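Local structure of U4/U6 snRNA-associated-splicing factor PRP24 (Saccharomyces cerevisiae, 5TF6) at residues I282-L287 / A323-R328. The protein binds U6 snRNA and acts as a recycling factor of the spliceosome, the machinery that removes introns from pre-mRNA. Numbering follows the deposited sequence.
Sequences ICLFPL and AIIIFR
Ile-282 reaches the ring of Phe-327 from the neighbouring antiparallel strand. Its CB carries CG1 between the backbone N and the carbonyl carbon (chi1 76°), and from there the chain runs extended to its end. CG1 lies in the plane of the Phe-327 ring, at its edge, 3.8 Å from CE2; CD1 follows along the same edge, 3.7 Å from Phe-327 CE2, while CG2 approaches that carbon more loosely. Ile-325 CG2 lies 3.5 Å above one ring face, offset toward the rim. Ile-282 also packs on Leu-337 and Leu-340. With an alanine here, the Phe-327 edge would probably face a gap, and both leucines would lose apolar cover.

Strands 281-285 and 322-327 are adjacent in the 2-3-1-5-4 sheet of the occluded RNA-recognition motif, with 281-285 at the centre. Ile-325 N donates almost straight to Ile-282 O (2.8 Å, 174°), and Ile-325 O accepts from Ile-282 N; Leu-284 and Ala-323 also exchange two bonds, that from Ala-323 N being the most bent (138°). Between them sits the non-hydrogen-bonded pair Cys-283/Ile-324 (CA-CA 4.5 Å), the antiparallel alternation. On the Ile-282 face, toward helices 293-303 and 330-340, Leu-284 CD1 meets Ile-325 CD1 at 3.7 Å. Past the strand and the cis peptide before Pro-286, Leu-287 brings CD1 to Ala-323 CB (3.6 Å). On the other face, Cys-283 SG lies 3.7 Å from Ile-324 CG1, and helix 355-366 packs on the cysteine through Ile-355 and Met-358, consistent with occlusion of the face canonical RRMs offer to RNA.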
ATOM      1  N   ILE A 282      12.215 -17.091  -8.078  1.00 43.27           N
ATOM      2  CA  ILE A 282      11.086 -17.504  -8.862  1.00 42.93           C
ATOM      3  C   ILE A 282      10.060 -16.376  -8.834  1.00 42.22           C
ATOM      4  O   ILE A 282      10.062 -15.552  -7.941  1.00 42.33           O
ATOM      5  CB  ILE A 282      10.404 -18.802  -8.340  1.00 45.02           C
ATOM      6  CG1 ILE A 282       9.588 -18.486  -7.142  1.00 47.49           C
ATOM      7  CG2 ILE A 282      11.404 -19.919  -8.013  1.00 47.44           C
ATOM      8  CD1 ILE A 282       8.880 -19.660  -6.571  1.00 56.19           C
ATOM      9  N   CYS A 283       9.145 -16.420  -9.778  1.00 40.07           N
ATOM     10  CA  CYS A 283       8.083 -15.514  -9.843  1.00 38.70           C
ATOM     11  C   CYS A 283       6.753 -16.157  -9.578  1.00 36.58           C
ATOM     12  O   CYS A 283       6.494 -17.266 -10.043  1.00 36.32           O
ATOM     13  CB  CYS A 283       8.063 -14.947 -11.275  1.00 42.03           C
ATOM     14  SG  CYS A 283       9.517 -13.953 -11.691  1.00 45.12           S
ATOM     15  N   LEU A 284       5.869 -15.401  -8.946  1.00 36.28           N
ATOM     16  CA  LEU A 284       4.465 -15.765  -8.801  1.00 38.10           C
ATOM     17  C   LEU A 284       3.589 -14.764  -9.570  1.00 36.82           C
ATOM     18  O   LEU A 284       3.832 -13.593  -9.530  1.00 37.15           O
ATOM     19  CB  LEU A 284       4.023 -15.740  -7.338  1.00 38.86           C
ATOM     20  CG  LEU A 284       4.821 -16.513  -6.272  1.00 40.87           C
ATOM     21  CD1 LEU A 284       4.121 -16.435  -4.934  1.00 41.38           C
ATOM     22  CD2 LEU A 284       4.930 -17.974  -6.652  1.00 41.45           C
ATOM     23  N   PHE A 285       2.541 -15.242 -10.210  1.00 35.99           N
ATOM     24  CA  PHE A 285       1.702 -14.429 -11.085  1.00 37.61           C
ATOM     25  C   PHE A 285       0.488 -15.277 -11.435  1.00 41.35           C
ATOM     26  O   PHE A 285       0.508 -16.506 -11.243  1.00 39.23           O
ATOM     27  CB  PHE A 285       2.447 -14.081 -12.378  1.00 37.03           C
ATOM     28  CG  PHE A 285       3.086 -15.263 -13.073  1.00 36.44           C
ATOM     29  CD1 PHE A 285       4.359 -15.700 -12.726  1.00 36.37           C
ATOM     30  CD2 PHE A 285       2.393 -15.975 -14.018  1.00 39.21           C
ATOM     31  CE1 PHE A 285       4.935 -16.799 -13.368  1.00 37.02           C
ATOM     32  CE2 PHE A 285       2.947 -17.101 -14.660  1.00 38.96           C
ATOM     33  CZ  PHE A 285       4.223 -17.502 -14.330  1.00 38.10           C
ATOM     34  N   PRO A 286      -0.610 -14.661 -11.824  1.00 40.63           N
ATOM     35  CA  PRO A 286      -0.856 -13.281 -11.636  1.00 41.23           C
ATOM     36  C   PRO A 286      -1.333 -12.972 -10.215  1.00 40.26           C
ATOM     37  O   PRO A 286      -1.985 -13.804  -9.555  1.00 40.32           O
ATOM     38  CB  PRO A 286      -2.018 -13.023 -12.651  1.00 39.68           C
ATOM     39  CG  PRO A 286      -2.854 -14.246 -12.473  1.00 40.37           C
ATOM     40  CD  PRO A 286      -1.862 -15.374 -12.147  1.00 41.34           C
ATOM     41  N   LEU A 287      -1.053 -11.734  -9.794  1.00 38.92           N
ATOM     42  CA  LEU A 287      -1.355 -11.210  -8.477  1.00 37.91           C
ATOM     43  C   LEU A 287      -2.016  -9.862  -8.593  1.00 38.56           C
ATOM     44  O   LEU A 287      -1.623  -9.078  -9.438  1.00 39.36           O
ATOM     45  CB  LEU A 287      -0.061 -10.939  -7.733  1.00 38.57           C
ATOM     46  CG  LEU A 287       0.807 -12.106  -7.395  1.00 41.20           C
ATOM     47  CD1 LEU A 287       2.068 -11.596  -6.767  1.00 44.46           C
ATOM     48  CD2 LEU A 287       0.085 -13.044  -6.437  1.00 41.43           C
ATOM     49  N   ALA A 323       5.330 -11.004  -8.878  1.00 34.07           N
ATOM     50  CA  ALA A 323       6.251 -10.784  -7.820  1.00 34.43           C
ATOM     51  C   ALA A 323       7.408 -11.705  -7.933  1.00 35.73           C
ATOM     52  O   ALA A 323       7.288 -12.818  -8.431  1.00 37.92           O
ATOM     53  CB  ALA A 323       5.589 -11.010  -6.489  1.00 35.49           C
ATOM     54  N   ILE A 324       8.532 -11.268  -7.420  1.00 36.84           N
ATOM     55  CA  ILE A 324       9.696 -12.044  -7.435  1.00 39.07           C
ATOM     56  C   ILE A 324      10.075 -12.446  -6.008  1.00 39.47           C
ATOM     57  O   ILE A 324      10.100 -11.622  -5.133  1.00 37.79           O
ATOM     58  CB  ILE A 324      10.823 -11.250  -8.025  1.00 40.17           C
ATOM     59  CG1 ILE A 324      10.627 -11.151  -9.535  1.00 45.59           C
ATOM     60  CG2 ILE A 324      12.123 -11.906  -7.739  1.00 41.55           C
ATOM     61  CD1 ILE A 324      11.661 -10.245 -10.224  1.00 44.27           C
ATOM     62  N   ILE A 325      10.407 -13.730  -5.819  1.00 38.35           N
ATOM     63  CA  ILE A 325      10.849 -14.257  -4.527  1.00 36.86           C
ATOM     64  C   ILE A 325      12.261 -14.709  -4.738  1.00 36.56           C
ATOM     65  O   ILE A 325      12.496 -15.539  -5.595  1.00 37.69           O
ATOM     66  CB  ILE A 325      10.021 -15.464  -4.088  1.00 34.96           C
ATOM     67  CG1 ILE A 325       8.559 -15.107  -4.084  1.00 38.46           C
ATOM     68  CG2 ILE A 325      10.404 -15.825  -2.668  1.00 35.74           C
ATOM     69  CD1 ILE A 325       7.631 -16.307  -3.917  1.00 41.58           C
ATOM     70  N   ILE A 326      13.197 -14.143  -3.995  1.00 37.24           N
ATOM     71  CA  ILE A 326      14.578 -14.563  -4.045  1.00 42.14           C
ATOM     72  C   ILE A 326      14.816 -15.485  -2.856  1.00 42.85           C
ATOM     73  O   ILE A 326      14.593 -15.100  -1.730  1.00 40.47           O
ATOM     74  CB  ILE A 326      15.506 -13.327  -3.973  1.00 45.32           C
ATOM     75  CG1 ILE A 326      15.227 -12.421  -5.154  1.00 45.46           C
ATOM     76  CG2 ILE A 326      16.972 -13.732  -4.009  1.00 45.40           C
ATOM     77  CD1 ILE A 326      16.074 -11.178  -5.167  1.00 47.68           C
ATOM     78  N   PHE A 327      15.250 -16.707  -3.120  1.00 48.56           N
ATOM     79  CA  PHE A 327      15.452 -17.729  -2.064  1.00 47.79           C
ATOM     80  C   PHE A 327      16.900 -17.816  -1.673  1.00 55.13           C
ATOM     81  O   PHE A 327      17.744 -17.183  -2.308  1.00 51.51           O
ATOM     82  CB  PHE A 327      14.980 -19.088  -2.529  1.00 44.24           C
ATOM     83  CG  PHE A 327      13.505 -19.191  -2.631  1.00 44.34           C
ATOM     84  CD1 PHE A 327      12.738 -19.318  -1.505  1.00 44.98           C
ATOM     85  CD2 PHE A 327      12.874 -19.128  -3.848  1.00 44.63           C
ATOM     86  CE1 PHE A 327      11.360 -19.385  -1.596  1.00 46.57           C
ATOM     87  CE2 PHE A 327      11.500 -19.226  -3.943  1.00 45.30           C
ATOM     88  CZ  PHE A 327      10.729 -19.354  -2.816  1.00 43.65           C
ATOM     89  N   ARG A 328      17.164 -18.618  -0.632  1.00 62.65           N
ATOM     90  CA  ARG A 328      18.483 -18.732  -0.052  1.00 66.80           C
ATOM     91  C   ARG A 328      19.403 -19.368  -1.060  1.00 59.88           C
ATOM     92  O   ARG A 328      20.511 -18.916  -1.198  1.00 58.03           O
ATOM     93  CB  ARG A 328      18.469 -19.490   1.299  1.00 79.61           C
ATOM     94  CG  ARG A 328      19.170 -20.872   1.347  1.00 88.71           C
ATOM     95  CD  ARG A 328      18.537 -21.880   2.330  1.00 84.16           C
ATOM     96  NE  ARG A 328      18.615 -23.251   1.803  1.00 86.15           N
ATOM     97  CZ  ARG A 328      18.070 -24.347   2.348  1.00 89.84           C
ATOM     98  NH1 ARG A 328      17.374 -24.278   3.475  1.00 89.05           N
ATOM     99  NH2 ARG A 328      18.232 -25.537   1.753  1.00 87.04           N
TER